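Local coordinates for beta-hexosaminidase Amuc_2018 (Akkermansia muciniphila, PDB 6JEA), which hydrolyses terminal non-reducing N-acetylhexosamine residues from glycans and chitobiose, as a zinc-binding glycosidase of family 20, at residues T33-A38 and T85-Y90; L68-A73 and I448-N453; F306-N311 and E319-W324. All coordinates share one frame; numbering follows the deposited sequence. Where two conformers were deposited one is given.

Interaction 1 of 3, residues T33-A38 and T85-Y90; sequences TLETDA and TDKPRY
Asp37 and Lys87 each place CG between their own backbone N and carbonyl carbon (chi1 62° and 79°), and from these positions the carboxylate of one meets the folded chain of the other. Lys87 runs straight as far as CD, then bends at chi3 and again at chi4, which turns its ammonium group to the aspartate. NZ of Lys87 lies 3.5 Å from OD2 of Asp37, a salt bridge whose hydrogen bond is weak. Just before the tip, Lys87 CE passes 3.7 Å from Asp37 OD1 and lies 4.0 Å from Glu35 CG, while the Glu35 chain bends at chi2 and its carboxylate stays apart from the ammonium group. Asp37 OD2 also rests on the proline ring, 3.3 Å from Pro88 CD. The type I turn from Glu35 to Ala38, closed by Ala38 N to Glu35 O at 3.0 Å, feeds the chain into strand 39-44, the antiparallel neighbour of strand 79-86 in the mixed sheet of the domain preceding the catalytic barrel. Ala38 CA makes a bent C-H...O contact, 3.2 Å long and with 123° at the hydrogen, to Asp86 O at the end of strand 79-86. Beside it, Ala38 CB packs on Lys87 CB at 3.6 Å. The Asp86 side chain has other partners: its OD1 accepts from Trp426 NE1 and Ser11 N.

Interaction 2 of 3, residues L68-A73 and I448-N453; sequences LRDQLA and ILKRFN
The helical segments carrying Asp70 and Arg451 run steeply across one another, 115° between their N-to-C directions, with the axes 10.3 Å apart at closest approach. Asp70 and Arg451 have the nearest CA atoms, still 7.5 Å apart, so the gap is bridged by the long side chains of Lys450 and Arg451, which reach to the short one of Asp70. The Arg451 side chain sets off with CG anti to the backbone N, bends at chi3 and grips the carboxylate side-on. Its NE, 2.7 Å from Asp70 OD2, gives an almost straight bond (177°) to the syn lone pair, in the guanidinium plane. The second bond is less regular: Arg451 NH2 reaches Asp70 OD1 at 3.0 Å from above the carboxylate plane, which is turned 42° from the guanidinium. Lys450 NZ approaches the anti lone pair of Asp70 OD1 at 3.2 Å, and its tip passes over Ala73 CB. A water donates to OD1 and accepts from NZ, closing a small ring. Tyr118 OH, from helix 106-118, hydrogen-bonds to Asp70 OD2. Burial would disfavour the charge of Asp70, but the two cationic side chains probably keep it ionised, and the salt bridges join helix 55-74 to helix 434-452.

Interaction 3 of 3, residues F306-N311 and E319-W324; sequences FWYEGN and ETVYAW. With NAG (2-acetamido-2-deoxy-beta-D-glucopyranose), chain B.
Trp324, a substrate-binding residue, meets Trp307 and Tyr308 where two neighbouring parallel strands of the (beta/alpha)8 barrel of family 20 enzymes end at the active site. Phe306 pairs with Val321 and Trp307 with Tyr322, and the backbone ladder continues to Tyr308 N, which donates to Tyr322 O. From CB of Trp324 the indole sets off with CG between the backbone N and the carbonyl carbon (chi1 55°), turned toward the neighbouring strand. CG lies 4.2 Å from Trp307 CE3, and the Trp307 indole directs its edge at the Trp324 face, the planes 66° apart; Trp307 CB adds an off-centre CH-pi contact. CD1 sits by the Tyr308 backbone, and NE1 donates to Tyr308 O at 2.8 Å, the oxygen 22° out of the indole plane, which fixes the ring's rotation. Further along the edge, CZ2 meets Glu309 OE2 at 3.6 Å, near the ring plane; that oxygen also accepts from the backbone N of catalytic Glu258 and bridges to Arg325. At the tip, Trp324 CZ3 is 3.6 Å from NAG O1, and Trp324 CH2 is 4.0 Å from NAG O7. The sugar's acetamido methyl, C8, lies over a face of Trp324 and a face of Trp307, 3.6 Å from Trp307 CD1, while Trp307 NE1 is held by Glu187. A leucine in place of Trp324 would probably leave the Tyr308 carbonyl without its indole donor and strip one aromatic wall from the acetamido pocket. Past the strand end, Tyr308 CD1 lies 3.4 Å from CG2 of Val321, whose side chain is on the face opposite Trp307 and Tyr322.

From the N terminus, the chain passes through 33-38, strand 39-44 and helix 55-74 before returning at 85-90, where interaction 1 closes a loop within the N-terminal domain, at its exit toward the barrel. Helix 55-74 has by then opened interaction 2, which closes only at 448-453, so interactions 1 and 2 cross. The loop of interaction 2 spans the whole barrel and ties the N-terminal domain to the last long helix, 434-452. Interaction 3 nests inside it, a short closure between adjacent barrel strands, and follows interaction 1 in series. Interactions 2 and 3 lie on opposite sides of the chain's centre, their own centres about 38 Å apart.

Interaction 1 of 3, residues T33-A38 and T85-Y90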
loop_
_atom_site.group_PDB
_atom_site.type_symbol
_atom_site.label_atom_id
_atom_site.label_comp_id
_atom_site.label_asym_id
_atom_site.label_seq_id
_atom_site.Cartn_x
_atom_site.Cartn_y
_atom_site.Cartn_z
ATOM N N THR A 33 8.716 -12.275 -27.797
ATOM C CA THR A 33 7.640 -11.568 -28.476
ATOM C C THR A 33 6.592 -11.027 -27.516
ATOM O O THR A 33 5.586 -10.475 -27.970
ATOM C CB THR A 33 6.969 -12.490 -29.494
ATOM O OG1 THR A 33 6.566 -13.701 -28.843
ATOM C CG2 THR A 33 7.934 -12.820 -30.621
ATOM N N LEU A 34 6.792 -11.190 -26.213
ATOM C CA LEU A 34 5.952 -10.574 -25.200
ATOM C C LEU A 34 6.823 -9.716 -24.296
ATOM O O LEU A 34 7.999 -10.022 -24.073
ATOM C CB LEU A 34 5.210 -11.626 -24.365
ATOM C CG LEU A 34 4.125 -12.441 -25.073
ATOM C CD1 LEU A 34 3.655 -13.585 -24.190
ATOM C CD2 LEU A 34 2.958 -11.546 -25.466
ATOM N N GLU A 35 6.244 -8.630 -23.789
ATOM C CA GLU A 35 6.935 -7.825 -22.795
ATOM C C GLU A 35 7.155 -8.644 -21.524
ATOM O O GLU A 35 6.463 -9.630 -21.263
ATOM C CB GLU A 35 6.142 -6.555 -22.488
ATOM C CG GLU A 35 6.084 -5.576 -23.649
ATOM C CD GLU A 35 7.435 -4.952 -23.947
ATOM O OE1 GLU A 35 8.083 -4.458 -23.000
ATOM O OE2 GLU A 35 7.853 -4.965 -25.127
ATOM N N THR A 36 8.138 -8.221 -20.723
ATOM C CA THR A 36 8.508 -9.001 -19.545
ATOM C C THR A 36 7.372 -9.106 -18.537
ATOM O O THR A 36 7.378 -10.023 -17.709
ATOM C CB THR A 36 9.745 -8.402 -18.873
ATOM O OG1 THR A 36 9.471 -7.056 -18.459
ATOM C CG2 THR A 36 10.928 -8.407 -19.829
ATOM N N ASP A 37 6.392 -8.204 -18.597
ATOM C CA ASP A 37 5.254 -8.213 -17.688
ATOM C C ASP A 37 3.972 -8.692 -18.356
ATOM O O ASP A 37 2.890 -8.542 -17.779
ATOM C CB ASP A 37 5.040 -6.816 -17.102
ATOM C CG ASP A 37 4.711 -5.787 -18.166
ATOM O OD1 ASP A 37 5.089 -6.002 -19.337
ATOM O OD2 ASP A 37 4.077 -4.764 -17.834
ATOM N N ALA A 38 4.062 -9.259 -19.554
ATOM C CA ALA A 38 2.895 -9.682 -20.312
ATOM C C ALA A 38 2.875 -11.197 -20.461
ATOM O O ALA A 38 3.900 -11.874 -20.332
ATOM C CB ALA A 38 2.875 -9.024 -21.695
ATOM N N THR A 85 -4.491 -12.472 -24.007
ATOM C CA THR A 85 -3.250 -11.723 -24.136
ATOM C C THR A 85 -3.340 -10.540 -23.186
ATOM O O THR A 85 -4.250 -9.712 -23.308
ATOM C CB THR A 85 -3.029 -11.267 -25.575
ATOM O OG1 THR A 85 -3.284 -12.365 -26.462
ATOM C CG2 THR A 85 -1.594 -10.797 -25.764
ATOM N N ASP A 86 -2.413 -10.470 -22.233
ATOM C CA ASP A 86 -2.617 -9.617 -21.073
ATOM C C ASP A 86 -1.328 -8.921 -20.665
ATOM O O ASP A 86 -0.248 -9.520 -20.704
ATOM C CB ASP A 86 -3.163 -10.446 -19.907
ATOM C CG ASP A 86 -3.917 -9.616 -18.894
ATOM O OD1 ASP A 86 -4.036 -8.387 -19.089
ATOM O OD2 ASP A 86 -4.398 -10.204 -17.901
ATOM N N LYS A 87 -1.459 -7.651 -20.275
ATOM C CA LYS A 87 -0.382 -6.879 -19.667
ATOM C C LYS A 87 -1.003 -5.707 -18.918
ATOM O O LYS A 87 -2.086 -5.247 -19.291
ATOM C CB LYS A 87 0.626 -6.389 -20.719
ATOM C CG LYS A 87 0.191 -5.179 -21.521
ATOM C CD LYS A 87 1.287 -4.748 -22.488
ATOM C CE LYS A 87 2.636 -4.584 -21.785
ATOM N NZ LYS A 87 2.613 -3.543 -20.713
ATOM N N PRO A 88 -0.359 -5.216 -17.861
ATOM C CA PRO A 88 -0.998 -4.214 -17.000
ATOM C C PRO A 88 -0.998 -2.811 -17.586
ATOM O O PRO A 88 -0.080 -2.400 -18.300
ATOM C CB PRO A 88 -0.146 -4.261 -15.725
ATOM C CG PRO A 88 1.193 -4.704 -16.198
ATOM C CD PRO A 88 0.932 -5.672 -17.315
ATOM N N ARG A 89 -2.055 -2.064 -17.248
ATOM C CA ARG A 89 -2.135 -0.660 -17.648
ATOM C C ARG A 89 -1.129 0.190 -16.883
ATOM O O ARG A 89 -0.512 1.097 -17.454
ATOM C CB ARG A 89 -3.553 -0.126 -17.433
ATOM C CG ARG A 89 -3.731 1.335 -17.834
ATOM C CD ARG A 89 -5.061 1.905 -17.358
ATOM N NE ARG A 89 -5.186 3.325 -17.680
ATOM C CZ ARG A 89 -6.161 4.117 -17.237
ATOM N NH1 ARG A 89 -7.109 3.634 -16.444
ATOM N NH2 ARG A 89 -6.188 5.395 -17.586
ATOM N N TYR A 90 -0.952 -0.083 -15.591
ATOM C CA TYR A 90 -0.006 0.655 -14.775
ATOM C C TYR A 90 0.995 -0.294 -14.128
ATOM O O TYR A 90 0.633 -1.411 -13.745
ATOM C CB TYR A 90 -0.719 1.451 -13.680
ATOM C CG TYR A 90 -1.498 2.644 -14.180
ATOM C CD1 TYR A 90 -0.855 3.830 -14.508
ATOM C CD2 TYR A 90 -2.877 2.589 -14.306
ATOM C CE1 TYR A 90 -1.564 4.923 -14.957
ATOM C CE2 TYR A 90 -3.594 3.679 -14.751
ATOM C CZ TYR A 90 -2.935 4.842 -15.076
ATOM O OH TYR A 90 -3.654 5.927 -15.521
#

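Interaction 2 of 3, residues L68-A73 and I448-N453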
loop_
_atom_site.group_PDB
_atom_site.type_symbol
_atom_site.label_atom_id
_atom_site.label_comp_id
_atom_site.label_asym_id
_atom_site.label_seq_id
_atom_site.Cartn_x
_atom_site.Cartn_y
_atom_site.Cartn_z
ATOM N N LEU A 68 -8.790 -19.268 -13.428
ATOM C CA LEU A 68 -9.482 -20.148 -14.368
ATOM C C LEU A 68 -9.742 -21.521 -13.759
ATOM O O LEU A 68 -10.809 -22.106 -13.974
ATOM C CB LEU A 68 -8.679 -20.273 -15.664
ATOM C CG LEU A 68 -8.706 -19.057 -16.591
ATOM C CD1 LEU A 68 -7.903 -19.325 -17.855
ATOM C CD2 LEU A 68 -10.135 -18.672 -16.932
ATOM N N ARG A 69 -8.784 -22.055 -12.997
ATOM C CA ARG A 69 -8.992 -23.346 -12.346
ATOM C C ARG A 69 -10.077 -23.254 -11.281
ATOM O O ARG A 69 -10.862 -24.193 -11.102
ATOM C CB ARG A 69 -7.685 -23.857 -11.736
ATOM C CG ARG A 69 -6.607 -24.206 -12.755
ATOM C CD ARG A 69 -5.589 -25.186 -12.183
ATOM N NE ARG A 69 -4.932 -24.676 -10.984
ATOM C CZ ARG A 69 -3.740 -24.088 -10.976
ATOM N NH1 ARG A 69 -3.064 -23.932 -12.105
ATOM N NH2 ARG A 69 -3.222 -23.656 -9.835
ATOM N N ASP A 70 -10.138 -22.127 -10.566
ATOM C CA ASP A 70 -11.202 -21.943 -9.584
ATOM C C ASP A 70 -12.563 -21.855 -10.265
ATOM O O ASP A 70 -13.559 -22.367 -9.739
ATOM C CB ASP A 70 -10.944 -20.694 -8.742
ATOM C CG ASP A 70 -9.755 -20.850 -7.820
ATOM O OD1 ASP A 70 -9.411 -22.002 -7.476
ATOM O OD2 ASP A 70 -9.166 -19.820 -7.434
ATOM N N GLN A 71 -12.631 -21.206 -11.430
ATOM C CA GLN A 71 -13.883 -21.196 -12.178
ATOM C C GLN A 71 -14.257 -22.597 -12.649
ATOM O O GLN A 71 -15.417 -23.008 -12.538
ATOM C CB GLN A 71 -13.792 -20.243 -13.370
ATOM C CG GLN A 71 -15.089 -20.143 -14.165
ATOM C CD GLN A 71 -14.987 -19.209 -15.356
ATOM O OE1 GLN A 71 -14.063 -18.402 -15.451
ATOM N NE2 GLN A 71 -15.941 -19.317 -16.273
ATOM N N LEU A 72 -13.282 -23.345 -13.174
ATOM C CA LEU A 72 -13.555 -24.688 -13.674
ATOM C C LEU A 72 -14.017 -25.617 -12.560
ATOM O O LEU A 72 -14.859 -26.492 -12.791
ATOM C CB LEU A 72 -12.311 -25.253 -14.361
ATOM C CG LEU A 72 -12.381 -26.715 -14.810
ATOM C CD1 LEU A 72 -13.458 -26.904 -15.865
ATOM C CD2 LEU A 72 -11.029 -27.192 -15.319
ATOM N N ALA A 73 -13.489 -25.435 -11.345
ATOM C CA ALA A 73 -13.936 -26.240 -10.213
ATOM C C ALA A 73 -15.421 -26.057 -9.921
ATOM O O ALA A 73 -16.044 -26.956 -9.346
ATOM C CB ALA A 73 -13.114 -25.901 -8.970
ATOM N N ILE A 448 -12.859 -17.239 -3.851
ATOM C CA ILE A 448 -12.099 -16.960 -2.637
ATOM C C ILE A 448 -12.460 -17.950 -1.541
ATOM O O ILE A 448 -11.594 -18.393 -0.777
ATOM C CB ILE A 448 -12.332 -15.506 -2.185
ATOM C CG1 ILE A 448 -11.861 -14.528 -3.264
ATOM C CG2 ILE A 448 -11.626 -15.233 -0.869
ATOM C CD1 ILE A 448 -10.398 -14.671 -3.620
ATOM N N LEU A 449 -13.742 -18.320 -1.446
ATOM C CA LEU A 449 -14.142 -19.317 -0.461
ATOM C C LEU A 449 -13.392 -20.628 -0.670
ATOM O O LEU A 449 -12.964 -21.272 0.297
ATOM C CB LEU A 449 -15.651 -19.536 -0.536
ATOM C CG LEU A 449 -16.342 -20.017 0.737
ATOM C CD1 LEU A 449 -16.033 -19.074 1.888
ATOM C CD2 LEU A 449 -17.842 -20.111 0.505
ATOM N N LYS A 450 -13.204 -21.029 -1.929
ATOM C CA LYS A 450 -12.522 -22.287 -2.218
ATOM C C LYS A 450 -11.013 -22.178 -2.024
ATOM O O LYS A 450 -10.391 -23.088 -1.466
ATOM C CB LYS A 450 -12.832 -22.740 -3.646
ATOM C CG LYS A 450 -12.177 -24.062 -4.032
ATOM C CD LYS A 450 -11.787 -24.082 -5.504
ATOM C CE LYS A 450 -10.954 -25.310 -5.838
ATOM N NZ LYS A 450 -10.167 -25.122 -7.093
ATOM N N ARG A 451 -10.402 -21.082 -2.481
ATOM C CA ARG A 451 -8.943 -21.047 -2.506
ATOM C C ARG A 451 -8.345 -20.585 -1.181
ATOM O O ARG A 451 -7.328 -21.130 -0.740
ATOM C CB ARG A 451 -8.455 -20.156 -3.647
ATOM C CG ARG A 451 -6.941 -20.064 -3.734
ATOM C CD ARG A 451 -6.487 -19.454 -5.045
ATOM N NE ARG A 451 -6.823 -20.297 -6.189
ATOM C CZ ARG A 451 -6.069 -21.301 -6.624
ATOM N NH1 ARG A 451 -4.930 -21.594 -6.007
ATOM N NH2 ARG A 451 -6.453 -22.013 -7.674
ATOM N N PHE A 452 -8.945 -19.588 -0.530
ATOM C CA PHE A 452 -8.374 -19.022 0.686
ATOM C C PHE A 452 -9.206 -19.298 1.928
ATOM O O PHE A 452 -8.807 -18.887 3.025
ATOM C CB PHE A 452 -8.176 -17.509 0.517
ATOM C CG PHE A 452 -7.305 -17.143 -0.652
ATOM C CD1 PHE A 452 -5.932 -17.322 -0.591
ATOM C CD2 PHE A 452 -7.857 -16.622 -1.811
ATOM C CE1 PHE A 452 -5.125 -16.989 -1.664
ATOM C CE2 PHE A 452 -7.056 -16.283 -2.887
ATOM C CZ PHE A 452 -5.688 -16.469 -2.814
ATOM N N ASN A 453 -10.340 -19.987 1.792
ATOM C CA ASN A 453 -11.225 -20.280 2.920
ATOM C C ASN A 453 -11.634 -18.996 3.636
ATOM O O ASN A 453 -11.681 -18.935 4.866
ATOM C CB ASN A 453 -10.574 -21.265 3.895
ATOM C CG ASN A 453 -11.591 -22.000 4.748
ATOM O OD1 ASN A 453 -12.641 -22.414 4.259
ATOM N ND2 ASN A 453 -11.284 -22.162 6.030
HETATM O O HOH W 1 -8.498 -23.419 -5.306
#

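Interaction 3 of 3, residues F306-N311 and E319-W324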
loop_
_atom_site.group_PDB
_atom_site.type_symbol
_atom_site.label_atom_id
_atom_site.label_comp_id
_atom_site.label_asym_id
_atom_site.label_seq_id
_atom_site.Cartn_x
_atom_site.Cartn_y
_atom_site.Cartn_z
ATOM N N PHE A 306 6.774 10.360 -1.004
ATOM C CA PHE A 306 6.089 11.278 -0.097
ATOM C C PHE A 306 4.580 11.225 -0.285
ATOM O O PHE A 306 4.084 10.943 -1.377
ATOM C CB PHE A 306 6.542 12.733 -0.296
ATOM C CG PHE A 306 8.018 12.945 -0.131
ATOM C CD1 PHE A 306 8.875 12.812 -1.210
ATOM C CD2 PHE A 306 8.545 13.306 1.096
ATOM C CE1 PHE A 306 10.235 13.021 -1.065
ATOM C CE2 PHE A 306 9.905 13.513 1.247
ATOM C CZ PHE A 306 10.749 13.370 0.164
ATOM N N TRP A 307 3.852 11.504 0.796
ATOM C CA TRP A 307 2.468 11.940 0.669
ATOM C C TRP A 307 2.471 13.364 0.127
ATOM O O TRP A 307 3.090 14.253 0.720
ATOM C CB TRP A 307 1.745 11.880 2.014
ATOM C CG TRP A 307 1.705 10.515 2.644
ATOM C CD1 TRP A 307 2.327 10.129 3.796
ATOM C CD2 TRP A 307 1.005 9.359 2.159
ATOM N NE1 TRP A 307 2.060 8.807 4.058
ATOM C CE2 TRP A 307 1.251 8.311 3.070
ATOM C CE3 TRP A 307 0.197 9.107 1.046
ATOM C CZ2 TRP A 307 0.718 7.031 2.901
ATOM C CZ3 TRP A 307 -0.333 7.837 0.879
ATOM C CH2 TRP A 307 -0.071 6.816 1.802
ATOM N N TYR A 308 1.798 13.584 -0.997
ATOM C CA TYR A 308 1.951 14.843 -1.715
ATOM C C TYR A 308 1.384 16.011 -0.916
ATOM O O TYR A 308 0.288 15.925 -0.352
ATOM C CB TYR A 308 1.269 14.763 -3.078
ATOM C CG TYR A 308 1.595 15.920 -3.998
ATOM C CD1 TYR A 308 2.910 16.320 -4.203
ATOM C CD2 TYR A 308 0.589 16.600 -4.675
ATOM C CE1 TYR A 308 3.214 17.371 -5.049
ATOM C CE2 TYR A 308 0.885 17.654 -5.524
ATOM C CZ TYR A 308 2.199 18.033 -5.707
ATOM O OH TYR A 308 2.498 19.078 -6.550
ATOM N N GLU A 309 2.147 17.100 -0.862
ATOM C CA GLU A 309 1.671 18.391 -0.377
ATOM C C GLU A 309 1.954 19.416 -1.463
ATOM O O GLU A 309 3.113 19.605 -1.847
ATOM C CB GLU A 309 2.347 18.793 0.939
ATOM C CG GLU A 309 2.005 17.913 2.141
ATOM C CD GLU A 309 0.582 18.106 2.650
ATOM O OE1 GLU A 309 -0.192 18.859 2.021
ATOM O OE2 GLU A 309 0.236 17.501 3.688
ATOM N N GLY A 310 0.899 20.069 -1.953
ATOM C CA GLY A 310 1.042 20.923 -3.125
ATOM C C GLY A 310 2.076 22.019 -2.946
ATOM O O GLY A 310 2.981 22.176 -3.769
ATOM N N ASN A 311 1.955 22.792 -1.870
ATOM C CA ASN A 311 2.872 23.905 -1.650
ATOM C C ASN A 311 3.889 23.579 -0.565
ATOM O O ASN A 311 4.080 24.361 0.372
ATOM C CB ASN A 311 2.095 25.177 -1.298
ATOM C CG ASN A 311 0.895 24.903 -0.409
ATOM O OD1 ASN A 311 -0.201 24.624 -0.897
ATOM N ND2 ASN A 311 1.097 24.992 0.902
ATOM N N GLU A 319 11.252 12.382 -8.290
ATOM C CA GLU A 319 10.746 11.747 -7.083
ATOM C C GLU A 319 9.262 11.407 -7.239
ATOM O O GLU A 319 8.584 11.857 -8.167
ATOM C CB GLU A 319 10.977 12.650 -5.872
ATOM C CG GLU A 319 12.452 12.883 -5.555
ATOM C CD GLU A 319 12.665 13.807 -4.368
ATOM O OE1 GLU A 319 11.689 14.458 -3.934
ATOM O OE2 GLU A 319 13.808 13.879 -3.867
ATOM N N THR A 320 8.754 10.597 -6.311
ATOM C CA THR A 320 7.400 10.065 -6.396
ATOM C C THR A 320 6.564 10.513 -5.204
ATOM O O THR A 320 6.991 10.404 -4.041
ATOM C CB THR A 320 7.412 8.536 -6.494
ATOM O OG1 THR A 320 8.063 8.145 -7.708
ATOM C CG2 THR A 320 5.994 7.992 -6.506
ATOM N N VAL A 321 5.366 11.009 -5.503
ATOM C CA VAL A 321 4.423 11.458 -4.490
ATOM C C VAL A 321 3.102 10.725 -4.690
ATOM O O VAL A 321 2.789 10.232 -5.776
ATOM C CB VAL A 321 4.218 12.985 -4.534
ATOM C CG1 VAL A 321 5.532 13.696 -4.269
ATOM C CG2 VAL A 321 3.655 13.398 -5.877
ATOM N N TYR A 322 2.330 10.655 -3.611
ATOM C CA TYR A 322 1.025 10.010 -3.598
ATOM C C TYR A 322 -0.057 11.075 -3.514
ATOM O O TYR A 322 -0.018 11.931 -2.624
ATOM C CB TYR A 322 0.886 9.054 -2.408
ATOM C CG TYR A 322 1.776 7.831 -2.430
ATOM C CD1 TYR A 322 3.147 7.935 -2.236
ATOM C CD2 TYR A 322 1.235 6.565 -2.604
ATOM C CE1 TYR A 322 3.961 6.815 -2.240
ATOM C CE2 TYR A 322 2.039 5.439 -2.606
ATOM C CZ TYR A 322 3.400 5.570 -2.422
ATOM O OH TYR A 322 4.199 4.451 -2.428
ATOM N N ALA A 323 -1.019 11.019 -4.430
ATOM C CA ALA A 323 -2.224 11.826 -4.302
ATOM C C ALA A 323 -3.164 11.146 -3.318
ATOM O O ALA A 323 -3.497 9.971 -3.484
ATOM C CB ALA A 323 -2.907 12.010 -5.659
ATOM N N TRP A 324 -3.582 11.878 -2.286
ATOM C CA TRP A 324 -4.360 11.268 -1.210
ATOM C C TRP A 324 -5.517 12.110 -0.696
ATOM O O TRP A 324 -6.464 11.533 -0.150
ATOM C CB TRP A 324 -3.445 10.919 -0.030
ATOM C CG TRP A 324 -2.644 12.084 0.480
ATOM C CD1 TRP A 324 -1.562 12.663 -0.121
ATOM C CD2 TRP A 324 -2.857 12.805 1.699
ATOM N NE1 TRP A 324 -1.092 13.700 0.645
ATOM C CE2 TRP A 324 -1.869 13.808 1.768
ATOM C CE3 TRP A 324 -3.787 12.703 2.736
ATOM C CZ2 TRP A 324 -1.786 14.703 2.835
ATOM C CZ3 TRP A 324 -3.702 13.591 3.795
ATOM C CH2 TRP A 324 -2.710 14.578 3.836
HETATM C C1 NAG B . -4.767 9.569 6.370
HETATM C C2 NAG B . -3.609 9.814 7.341
HETATM C C3 NAG B . -3.440 8.629 8.292
HETATM C C4 NAG B . -4.764 8.254 8.943
HETATM C C5 NAG B . -5.831 8.059 7.874
HETATM C C6 NAG B . -7.199 7.768 8.443
HETATM C C7 NAG B . -1.776 11.243 6.537
HETATM C C8 NAG B . -0.515 11.293 5.731
HETATM N N2 NAG B . -2.375 10.050 6.610
HETATM O O1 NAG B . -4.975 10.707 5.600
HETATM O O3 NAG B . -2.491 8.975 9.295
HETATM O O4 NAG B . -4.621 7.043 9.677
HETATM O O5 NAG B . -5.948 9.259 7.100
HETATM O O6 NAG B . -8.146 7.543 7.408
HETATM O O7 NAG B . -2.232 12.234 7.096
#